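PDB 1Q9J: Phthiocerol/phthiodiolone dimycocerosyl transferase from Mycobacterium tuberculosis, which probably catalyses the transfer of mycocerosic acids from mycocerosic acid synthase onto phthiocerol and related alcohols, completing the synthesis of the dimycocerosate esters. Local coordinates for residues 23-28 / 367-372; 27-32 / 115-120. All coordinates share one frame; numbering follows the deposited sequence.

How the contacts relate
Strand 23-31 enters both contacts, and Thr27 and Ile28 belong to both. Going along the chain from the N terminus, contact 2 is closed first: segment 115-120 returns after 82 intervening residues and pairs with the later part of the strand. Contact 1 closes a far longer loop of 338 residues, which contains the smaller one, when segment 367-372 comes to the beginning of the strand. Strand 23-31 thus has 117-123 along one edge and 360-368 along the other, all antiparallel neighbours in one mixed sheet. Contact 2 joins strands of the N-terminal half, whereas contact 1 brings in a strand from the C-terminal half.

Contact 1: residues 23-28 / 367-372; sequences FTSMTI and QFYCSI
Ser25 and Gln367 pair through three hydrogen bonds, two of which end on the backbone O of Gln367. Ser25 N reaches Gln367 O almost straight on, over 2.8 Å. Ser25 OG donates to Gln367 O as well, also at 2.8 Å, from above the carbonyl plane. With chi1 at 63°, OG sits between the N and C of its own residue, and from there reaches the same oxygen as Ser25 N. In return, Gln367 N donates to Ser25 O at 3.2 Å. Two residue pairs along, beyond Thr24 and Phe368, Tyr369 N donates to Phe23 O at 2.9 Å. The CA of Phe368 also lies against Phe23 O, in a CA-H...O contact.

The register is antiparallel. Ser25 and Gln367 form a hydrogen-bonded pair, Thr24 and Phe368 a non-hydrogen-bonded one. Strand 360-368 crosses from the C-terminal half to the edge of the N-terminal sheet, as in related acyltransferases of this superfamily, and the chain then returns to the other sheet with strand 378-384.

Thr24 and Phe368 run alongside each other on one face of the sheet. The OG1 of Thr24 comes to the edge of the Phe368 ring, 4.0 Å from CD2, and its CG2 also lies near CD2 and CE2. The side chain of Thr24 is about 3 Å from that of His124, the probable proton acceptor in the HHxxxDG motif of this superfamily. Phe331 meets the Phe368 ring edge-to-face.

On the face of Ser25 and Gln367, the Tyr369 ring turns its edge to Ser25, with CE1 3.3 Å from OG and OG in the ring plane. The apolar part is small: Phe23 CB and Tyr369 CB are 4.1 Å apart. Beyond CB the Phe23 side chain leads away, and its ring meets His123 edge-to-face.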
ATOM      1  N   PHE A  23      10.619   1.718  -0.158  1.00 42.46           N
ATOM      2  CA  PHE A  23      10.122   3.021   0.248  1.00 43.27           C
ATOM      3  C   PHE A  23       8.796   3.196  -0.492  1.00 48.29           C
ATOM      4  O   PHE A  23       8.629   2.727  -1.629  1.00 48.44           O
ATOM      5  CB  PHE A  23      11.027   4.167  -0.206  1.00 37.73           C
ATOM      6  CG  PHE A  23      12.195   4.446   0.697  1.00 40.80           C
ATOM      7  CD1 PHE A  23      13.294   3.584   0.737  1.00 39.17           C
ATOM      8  CD2 PHE A  23      12.243   5.626   1.437  1.00 33.19           C
ATOM      9  CE1 PHE A  23      14.419   3.901   1.484  1.00 34.17           C
ATOM     10  CE2 PHE A  23      13.375   5.940   2.192  1.00 28.29           C
ATOM     11  CZ  PHE A  23      14.467   5.078   2.213  1.00 24.72           C
ATOM     12  N   THR A  24       7.874   3.915   0.130  1.00 50.78           N
ATOM     13  CA  THR A  24       6.579   4.160  -0.462  1.00 50.67           C
ATOM     14  C   THR A  24       6.458   5.657  -0.620  1.00 47.64           C
ATOM     15  O   THR A  24       6.882   6.409   0.252  1.00 48.47           O
ATOM     16  CB  THR A  24       5.457   3.658   0.466  1.00 55.87           C
ATOM     17  OG1 THR A  24       5.676   2.275   0.785  1.00 53.41           O
ATOM     18  CG2 THR A  24       4.093   3.817  -0.212  1.00 57.04           C
ATOM     19  N   SER A  25       5.913   6.097  -1.743  1.00 48.45           N
ATOM     20  CA  SER A  25       5.726   7.522  -1.960  1.00 48.66           C
ATOM     21  C   SER A  25       4.248   7.795  -2.202  1.00 46.40           C
ATOM     22  O   SER A  25       3.493   6.939  -2.673  1.00 42.47           O
ATOM     23  CB  SER A  25       6.561   8.008  -3.156  1.00 51.03           C
ATOM     24  OG  SER A  25       6.157   7.382  -4.375  1.00 55.40           O
ATOM     25  N   MET A  26       3.863   9.014  -1.870  1.00 46.17           N
ATOM     26  CA  MET A  26       2.505   9.461  -2.023  1.00 49.17           C
ATOM     27  C   MET A  26       2.593  10.894  -2.519  1.00 48.47           C
ATOM     28  O   MET A  26       3.094  11.784  -1.824  1.00 44.00           O
ATOM     29  CB  MET A  26       1.776   9.417  -0.684  1.00 56.14           C
ATOM     30  CG  MET A  26       0.266   9.442  -0.809  1.00 63.32           C
ATOM     31  SD  MET A  26      -0.277   7.976  -1.730  1.00 74.08           S
ATOM     32  CE  MET A  26      -0.741   8.700  -3.232  1.00 75.77           C
ATOM     33  N   THR A  27       2.103  11.107  -3.732  1.00 51.02           N
ATOM     34  CA  THR A  27       2.155  12.413  -4.350  1.00 50.68           C
ATOM     35  C   THR A  27       0.786  13.020  -4.584  1.00 51.48           C
ATOM     36  O   THR A  27      -0.092  12.425  -5.202  1.00 52.23           O
ATOM     37  CB  THR A  27       2.910  12.323  -5.672  1.00 49.23           C
ATOM     38  OG1 THR A  27       4.154  11.641  -5.447  1.00 50.85           O
ATOM     39  CG2 THR A  27       3.188  13.722  -6.219  1.00 46.47           C
ATOM     40  N   ILE A  28       0.622  14.222  -4.062  1.00 53.93           N
ATOM     41  CA  ILE A  28      -0.612  14.954  -4.203  1.00 59.36           C
ATOM     42  C   ILE A  28      -0.368  16.135  -5.141  1.00 64.07           C
ATOM     43  O   ILE A  28       0.424  17.035  -4.830  1.00 65.47           O
ATOM     44  CB  ILE A  28      -1.091  15.518  -2.848  1.00 58.69           C
ATOM     45  CG1 ILE A  28      -1.305  14.399  -1.847  1.00 57.79           C
ATOM     46  CG2 ILE A  28      -2.361  16.304  -3.036  1.00 59.81           C
ATOM     47  CD1 ILE A  28      -0.064  14.038  -1.037  1.00 60.36           C
ATOM     48  N   GLN A 367       3.346   5.369  -5.511  1.00 66.75           N
ATOM     49  CA  GLN A 367       4.367   4.606  -6.200  1.00 66.26           C
ATOM     50  C   GLN A 367       5.388   4.096  -5.208  1.00 66.43           C
ATOM     51  O   GLN A 367       5.562   4.663  -4.135  1.00 69.53           O
ATOM     52  CB  GLN A 367       5.055   5.482  -7.246  1.00 64.83           C
ATOM     53  CG  GLN A 367       6.145   4.783  -8.036  1.00 58.65           C
ATOM     54  CD  GLN A 367       6.732   5.671  -9.126  1.00 58.38           C
ATOM     55  OE1 GLN A 367       7.474   5.199  -9.990  1.00 51.15           O
ATOM     56  NE2 GLN A 367       6.404   6.965  -9.086  1.00 52.97           N
ATOM     57  N   PHE A 368       6.055   3.013  -5.577  1.00 64.94           N
ATOM     58  CA  PHE A 368       7.072   2.423  -4.731  1.00 65.22           C
ATOM     59  C   PHE A 368       8.457   2.774  -5.263  1.00 67.68           C
ATOM     60  O   PHE A 368       8.606   3.191  -6.415  1.00 69.02           O
ATOM     61  CB  PHE A 368       6.921   0.904  -4.703  1.00 63.73           C
ATOM     62  CG  PHE A 368       5.597   0.433  -4.166  1.00 67.12           C
ATOM     63  CD1 PHE A 368       4.813  -0.448  -4.901  1.00 65.93           C
ATOM     64  CD2 PHE A 368       5.136   0.862  -2.923  1.00 68.18           C
ATOM     65  CE1 PHE A 368       3.594  -0.893  -4.411  1.00 62.84           C
ATOM     66  CE2 PHE A 368       3.914   0.418  -2.426  1.00 66.33           C
ATOM     67  CZ  PHE A 368       3.143  -0.461  -3.173  1.00 64.04           C
ATOM     68  N   TYR A 369       9.468   2.605  -4.416  1.00 69.58           N
ATOM     69  CA  TYR A 369      10.847   2.862  -4.811  1.00 69.03           C
ATOM     70  C   TYR A 369      11.769   1.798  -4.263  1.00 71.37           C
ATOM     71  O   TYR A 369      12.828   2.123  -3.756  1.00 74.29           O
ATOM     72  CB  TYR A 369      11.333   4.216  -4.308  1.00 65.56           C
ATOM     73  CG  TYR A 369      10.849   5.383  -5.126  1.00 70.56           C
ATOM     74  CD1 TYR A 369       9.521   5.806  -5.059  1.00 72.48           C
ATOM     75  CD2 TYR A 369      11.726   6.086  -5.959  1.00 70.04           C
ATOM     76  CE1 TYR A 369       9.078   6.904  -5.798  1.00 74.66           C
ATOM     77  CE2 TYR A 369      11.293   7.183  -6.700  1.00 71.22           C
ATOM     78  CZ  TYR A 369       9.970   7.585  -6.613  1.00 72.35           C
ATOM     79  OH  TYR A 369       9.527   8.671  -7.321  1.00 72.86           O
ATOM     80  N   CYS A 370      11.373   0.534  -4.340  1.00 71.91           N
ATOM     81  CA  CYS A 370      12.252  -0.509  -3.848  1.00 74.72           C
ATOM     82  C   CYS A 370      13.528  -0.540  -4.699  1.00 75.89           C
ATOM     83  O   CYS A 370      13.584   0.058  -5.780  1.00 72.27           O
ATOM     84  CB  CYS A 370      11.537  -1.854  -3.880  1.00 77.98           C
ATOM     85  SG  CYS A 370      10.645  -2.184  -5.394  1.00 88.32           S
ATOM     86  N   SER A 371      14.560  -1.221  -4.208  1.00 78.85           N
ATOM     87  CA  SER A 371      15.812  -1.289  -4.950  1.00 83.24           C
ATOM     88  C   SER A 371      15.655  -2.140  -6.212  1.00 84.84           C
ATOM     89  O   SER A 371      14.917  -3.121  -6.216  1.00 84.20           O
ATOM     90  CB  SER A 371      16.940  -1.842  -4.058  1.00 82.29           C
ATOM     91  OG  SER A 371      16.694  -3.180  -3.663  1.00 82.86           O
ATOM     92  N   ILE A 372      16.341  -1.740  -7.284  1.00 87.91           N
ATOM     93  CA  ILE A 372      16.305  -2.440  -8.574  1.00 87.73           C
ATOM     94  C   ILE A 372      16.273  -3.955  -8.381  1.00 86.88           C
ATOM     95  O   ILE A 372      16.730  -4.469  -7.360  1.00 87.54           O
ATOM     96  CB  ILE A 372      17.555  -2.057  -9.453  1.00 88.72           C
ATOM     97  CG1 ILE A 372      17.327  -0.710 -10.149  1.00 86.72           C
ATOM     98  CG2 ILE A 372      17.850  -3.140 -10.489  1.00 87.58           C
ATOM     99  CD1 ILE A 372      16.294  -0.743 -11.277  1.00 85.23           C
TER

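Contact 2: residues 27-32 / 115-120; sequences TIQLRG and GAELTL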
ATOM      1  N   THR A  27       2.103  11.107  -3.732  1.00 51.02           N
ATOM      2  CA  THR A  27       2.155  12.413  -4.350  1.00 50.68           C
ATOM      3  C   THR A  27       0.786  13.020  -4.584  1.00 51.48           C
ATOM      4  O   THR A  27      -0.092  12.425  -5.202  1.00 52.23           O
ATOM      5  CB  THR A  27       2.910  12.323  -5.672  1.00 49.23           C
ATOM      6  OG1 THR A  27       4.154  11.641  -5.447  1.00 50.85           O
ATOM      7  CG2 THR A  27       3.188  13.722  -6.219  1.00 46.47           C
ATOM      8  N   ILE A  28       0.622  14.222  -4.062  1.00 53.93           N
ATOM      9  CA  ILE A  28      -0.612  14.954  -4.203  1.00 59.36           C
ATOM     10  C   ILE A  28      -0.368  16.135  -5.141  1.00 64.07           C
ATOM     11  O   ILE A  28       0.424  17.035  -4.830  1.00 65.47           O
ATOM     12  CB  ILE A  28      -1.091  15.518  -2.848  1.00 58.69           C
ATOM     13  CG1 ILE A  28      -1.305  14.399  -1.847  1.00 57.79           C
ATOM     14  CG2 ILE A  28      -2.361  16.304  -3.036  1.00 59.81           C
ATOM     15  CD1 ILE A  28      -0.064  14.038  -1.037  1.00 60.36           C
ATOM     16  N   GLN A  29      -1.043  16.128  -6.283  1.00 64.85           N
ATOM     17  CA  GLN A  29      -0.916  17.215  -7.242  1.00 66.48           C
ATOM     18  C   GLN A  29      -1.787  18.357  -6.719  1.00 68.88           C
ATOM     19  O   GLN A  29      -2.979  18.173  -6.521  1.00 74.48           O
ATOM     20  CB  GLN A  29      -1.417  16.754  -8.609  1.00 67.09           C
ATOM     21  CG  GLN A  29      -1.352  17.833  -9.658  1.00 73.29           C
ATOM     22  CD  GLN A  29      -0.015  18.551  -9.658  1.00 76.28           C
ATOM     23  OE1 GLN A  29       1.037  17.922  -9.797  1.00 72.65           O
ATOM     24  NE2 GLN A  29      -0.048  19.876  -9.495  1.00 78.84           N
ATOM     25  N   LEU A  30      -1.210  19.530  -6.488  1.00 68.14           N
ATOM     26  CA  LEU A  30      -2.015  20.631  -5.974  1.00 70.00           C
ATOM     27  C   LEU A  30      -2.236  21.786  -6.950  1.00 73.74           C
ATOM     28  O   LEU A  30      -1.625  21.855  -8.023  1.00 73.19           O
ATOM     29  CB  LEU A  30      -1.395  21.175  -4.687  1.00 67.83           C
ATOM     30  CG  LEU A  30      -1.169  20.132  -3.592  1.00 69.28           C
ATOM     31  CD1 LEU A  30      -0.446  20.758  -2.409  1.00 67.36           C
ATOM     32  CD2 LEU A  30      -2.508  19.564  -3.163  1.00 71.65           C
ATOM     33  N   ARG A  31      -3.137  22.681  -6.554  1.00 74.99           N
ATOM     34  CA  ARG A  31      -3.484  23.870  -7.320  1.00 76.30           C
ATOM     35  C   ARG A  31      -3.836  24.977  -6.344  1.00 76.45           C
ATOM     36  O   ARG A  31      -4.839  24.902  -5.636  1.00 78.30           O
ATOM     37  CB  ARG A  31      -4.669  23.620  -8.254  1.00 79.08           C
ATOM     38  CG  ARG A  31      -5.196  24.914  -8.880  1.00 84.97           C
ATOM     39  CD  ARG A  31      -5.951  24.656 -10.167  1.00 87.84           C
ATOM     40  NE  ARG A  31      -7.288  24.130  -9.941  1.00 92.85           N
ATOM     41  CZ  ARG A  31      -7.873  23.229 -10.723  1.00 95.30           C
ATOM     42  NH1 ARG A  31      -7.227  22.751 -11.780  1.00 97.21           N
ATOM     43  NH2 ARG A  31      -9.107  22.812 -10.455  1.00 92.74           N
ATOM     44  N   GLY A  32      -3.001  26.008  -6.306  1.00 76.68           N
ATOM     45  CA  GLY A  32      -3.232  27.111  -5.391  1.00 76.20           C
ATOM     46  C   GLY A  32      -1.935  27.548  -4.740  1.00 76.08           C
ATOM     47  O   GLY A  32      -0.846  27.203  -5.203  1.00 74.23           O
ATOM     48  N   GLY A 115      -0.607  25.185  -8.830  1.00103.64           N
ATOM     49  CA  GLY A 115      -0.273  24.469  -7.616  1.00100.49           C
ATOM     50  C   GLY A 115       1.009  23.680  -7.774  1.00 97.31           C
ATOM     51  O   GLY A 115       1.509  23.510  -8.887  1.00 98.08           O
ATOM     52  N   ALA A 116       1.525  23.193  -6.648  1.00 93.13           N
ATOM     53  CA  ALA A 116       2.761  22.418  -6.598  1.00 87.54           C
ATOM     54  C   ALA A 116       2.486  20.923  -6.450  1.00 84.74           C
ATOM     55  O   ALA A 116       1.343  20.488  -6.546  1.00 84.09           O
ATOM     56  CB  ALA A 116       3.610  22.903  -5.431  1.00 85.14           C
ATOM     57  N   GLU A 117       3.543  20.144  -6.232  1.00 83.49           N
ATOM     58  CA  GLU A 117       3.414  18.703  -6.028  1.00 81.90           C
ATOM     59  C   GLU A 117       3.973  18.338  -4.659  1.00 78.60           C
ATOM     60  O   GLU A 117       5.154  18.557  -4.385  1.00 77.69           O
ATOM     61  CB  GLU A 117       4.193  17.909  -7.073  1.00 83.08           C
ATOM     62  CG  GLU A 117       3.804  18.176  -8.499  1.00 88.74           C
ATOM     63  CD  GLU A 117       4.573  17.300  -9.477  1.00 92.16           C
ATOM     64  OE1 GLU A 117       4.536  17.592 -10.696  1.00 95.12           O
ATOM     65  OE2 GLU A 117       5.208  16.318  -9.024  1.00 90.33           O
ATOM     66  N   LEU A 118       3.122  17.787  -3.802  1.00 75.42           N
ATOM     67  CA  LEU A 118       3.543  17.374  -2.473  1.00 69.70           C
ATOM     68  C   LEU A 118       3.816  15.884  -2.582  1.00 66.81           C
ATOM     69  O   LEU A 118       2.997  15.136  -3.118  1.00 67.18           O
ATOM     70  CB  LEU A 118       2.432  17.633  -1.459  1.00 70.82           C
ATOM     71  CG  LEU A 118       2.817  17.486   0.011  1.00 70.58           C
ATOM     72  CD1 LEU A 118       3.948  18.436   0.341  1.00 72.70           C
ATOM     73  CD2 LEU A 118       1.609  17.770   0.879  1.00 70.48           C
ATOM     74  N   THR A 119       4.973  15.451  -2.096  1.00 63.35           N
ATOM     75  CA  THR A 119       5.320  14.039  -2.161  1.00 58.07           C
ATOM     76  C   THR A 119       5.988  13.597  -0.881  1.00 56.87           C
ATOM     77  O   THR A 119       7.002  14.166  -0.478  1.00 56.96           O
ATOM     78  CB  THR A 119       6.271  13.746  -3.319  1.00 54.80           C
ATOM     79  OG1 THR A 119       5.735  14.306  -4.517  1.00 57.90           O
ATOM     80  CG2 THR A 119       6.445  12.242  -3.502  1.00 51.90           C
ATOM     81  N   LEU A 120       5.411  12.577  -0.252  1.00 53.24           N
ATOM     82  CA  LEU A 120       5.951  12.038   0.981  1.00 50.36           C
ATOM     83  C   LEU A 120       6.575  10.683   0.711  1.00 49.59           C
ATOM     84  O   LEU A 120       5.978   9.830   0.057  1.00 46.85           O
ATOM     85  CB  LEU A 120       4.858  11.878   2.029  1.00 50.31           C
ATOM     86  CG  LEU A 120       5.405  11.564   3.424  1.00 51.96           C
ATOM     87  CD1 LEU A 120       5.645  12.872   4.165  1.00 54.62           C
ATOM     88  CD2 LEU A 120       4.404  10.706   4.192  1.00 45.75           C
TER
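Ile28 N donates to Leu118 O at 2.7 Å. The CA of Thr27 also approaches Leu118 O, in a CA-H...O contact. Leu118 N answers with a bond of 3.0 Å to Ile28 O, which makes Ile28 and Leu118 an antiparallel hydrogen-bonded pair. Further along, Leu30 N binds Ala116 O at 2.7 Å. The CA of Gly115 lies against Leu30 O in a CA-H...O contact.

Thr27 and Thr119 form a non-hydrogen-bonded pair on one face of the sheet. Their side chains slant across each other, and the two OG1 atoms share a hydrogen bond of 3.2 Å. Gln29 and Glu117 follow on the same face. The Gln29 chain bends at chi2 (47°), and NE2 bonds to Leu30 O of its own strand at 2.9 Å. The other amide atom, OE1, lies by the CG of Glu117, with the amide and carboxylate planes 84° apart.

The opposite face is apolar. Ile28 CB and Leu118 CB stand 4.3 Å apart, and Leu30 CD1 also comes near Leu118 CB. Helix 129-148 covers this face, with Phe140 against both Ile28 and Leu118. Strand 360-368 flanks 23-31, where Ile361 touches Ile28 and Leu30, and strand 105-110 flanks 117-123, where Leu107 touches Leu118.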